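Local coordinates for citrate synthase (Sulfolobus solfataricus, PDB 1O7X), which belongs to the citrate synthase family of enzymes, with a largely helical fold and two protein chains in its assembly, at residues 65-69 and 118-122. Residues are numbered along the deposited sequence; the frame is centred on the assembly and turned at random.
Sequences LKAKL and EKAIS
Within segments 65-69 and 118-122, which lie on helices 59-70 and 116-138 of this mostly helical citrate synthase fold, the closest CA atoms are those of Leu69 and Ile121, 6.4 Å apart. The axes of the two short segments come within 10.0 Å of each other at 52°; no hydrogen bond joins them, and the contact is made mainly by side chains. It illustrates a familiar pattern of helix packing, in which one branched residue on one helix enters among residues i, i+3 and i+4 of the other. Here Ile121 points toward segment 65-69, where it touches Leu65, Lys68 and Leu69. Its CG2, held anti to the backbone N by a chi1 of -72°, meets CG of Lys68 at 3.7 Å and CD2 of Leu69 at 4.1 Å, while its CG1 and CD1 face CD1 of Leu65. Tyr49 and Tyr53 of helix 44-53 continue this apolar patch, touching Leu65 and Ile121 respectively. Polar groups border it on one flank. Lys68, bent along its chain, crosses the extended Glu118 at about a right angle, and its NZ also forms a salt bridge with Glu71. The ion pair across the helices is long, with NZ of Lys68 3.8 Å from OE2 of Glu118.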
loop_
_atom_site.group_PDB
_atom_site.type_symbol
_atom_site.label_atom_id
_atom_site.label_comp_id
_atom_site.label_asym_id
_atom_site.label_seq_id
_atom_site.Cartn_x
_atom_site.Cartn_y
_atom_site.Cartn_z
ATOM N N LEU A 65 -26.199 13.787 5.023
ATOM C CA LEU A 65 -25.155 12.769 4.928
ATOM C C LEU A 65 -25.777 11.443 4.506
ATOM O O LEU A 65 -25.412 10.832 3.503
ATOM C CB LEU A 65 -24.372 12.631 6.227
ATOM C CG LEU A 65 -23.416 11.454 6.414
ATOM C CD1 LEU A 65 -22.107 11.681 5.698
ATOM C CD2 LEU A 65 -23.091 11.235 7.890
ATOM N N LYS A 66 -26.802 11.013 5.225
ATOM C CA LYS A 66 -27.527 9.782 4.960
ATOM C C LYS A 66 -27.922 9.658 3.498
ATOM O O LYS A 66 -27.739 8.617 2.879
ATOM C CB LYS A 66 -28.765 9.720 5.853
ATOM C CG LYS A 66 -28.457 9.285 7.283
ATOM C CD LYS A 66 -29.768 8.851 7.929
ATOM C CE LYS A 66 -29.556 8.032 9.182
ATOM N NZ LYS A 66 -30.863 7.508 9.680
ATOM N N ALA A 67 -28.476 10.738 2.956
ATOM C CA ALA A 67 -28.876 10.807 1.564
ATOM C C ALA A 67 -27.625 10.651 0.695
ATOM O O ALA A 67 -27.575 9.810 -0.199
ATOM C CB ALA A 67 -29.585 12.108 1.265
ATOM N N LYS A 68 -26.596 11.422 1.031
ATOM C CA LYS A 68 -25.337 11.285 0.300
ATOM C C LYS A 68 -24.951 9.814 0.296
ATOM O O LYS A 68 -24.931 9.247 -0.810
ATOM C CB LYS A 68 -24.287 12.250 0.821
ATOM C CG LYS A 68 -23.099 12.402 -0.120
ATOM C CD LYS A 68 -23.352 13.416 -1.223
ATOM C CE LYS A 68 -22.612 13.001 -2.496
ATOM N NZ LYS A 68 -23.553 12.983 -3.661
ATOM N N LEU A 69 -24.766 9.137 1.426
ATOM C CA LEU A 69 -24.467 7.707 1.390
ATOM C C LEU A 69 -25.337 6.992 0.366
ATOM O O LEU A 69 -24.803 6.481 -0.617
ATOM C CB LEU A 69 -24.663 6.967 2.705
ATOM C CG LEU A 69 -23.751 7.273 3.879
ATOM C CD1 LEU A 69 -24.230 6.550 5.126
ATOM C CD2 LEU A 69 -22.311 6.915 3.570
ATOM N N GLU A 118 -16.706 14.967 1.452
ATOM C CA GLU A 118 -17.729 14.421 0.571
ATOM C C GLU A 118 -17.204 13.176 -0.139
ATOM O O GLU A 118 -17.877 12.164 -0.317
ATOM C CB GLU A 118 -18.208 15.468 -0.435
ATOM C CG GLU A 118 -19.381 14.971 -1.272
ATOM C CD GLU A 118 -19.900 15.948 -2.308
ATOM O OE1 GLU A 118 -19.312 17.034 -2.507
ATOM O OE2 GLU A 118 -20.935 15.609 -2.945
ATOM N N LYS A 119 -15.933 13.246 -0.530
ATOM C CA LYS A 119 -15.260 12.149 -1.209
ATOM C C LYS A 119 -15.146 10.981 -0.252
ATOM O O LYS A 119 -15.441 9.869 -0.682
ATOM C CB LYS A 119 -13.941 12.623 -1.773
ATOM C CG LYS A 119 -13.310 11.971 -2.970
ATOM C CD LYS A 119 -14.224 11.136 -3.830
ATOM C CE LYS A 119 -13.415 10.228 -4.743
ATOM N NZ LYS A 119 -13.437 10.696 -6.155
ATOM N N ALA A 120 -14.785 11.199 1.010
ATOM C CA ALA A 120 -14.687 10.104 1.978
ATOM C C ALA A 120 -16.042 9.452 2.185
ATOM O O ALA A 120 -16.207 8.234 2.183
ATOM C CB ALA A 120 -14.086 10.555 3.291
ATOM N N ILE A 121 -17.102 10.249 2.241
ATOM C CA ILE A 121 -18.475 9.745 2.336
ATOM C C ILE A 121 -18.777 8.819 1.154
ATOM O O ILE A 121 -19.358 7.748 1.358
ATOM C CB ILE A 121 -19.519 10.881 2.381
ATOM C CG1 ILE A 121 -19.479 11.602 3.738
ATOM C CG2 ILE A 121 -20.943 10.431 2.081
ATOM C CD1 ILE A 121 -19.891 13.053 3.531
ATOM N N SER A 122 -18.367 9.233 -0.050
ATOM C CA SER A 122 -18.639 8.400 -1.213
ATOM C C SER A 122 -17.850 7.103 -1.174
ATOM O O SER A 122 -18.343 6.085 -1.663
ATOM C CB SER A 122 -18.449 9.134 -2.532
ATOM O OG SER A 122 -17.075 9.255 -2.835
#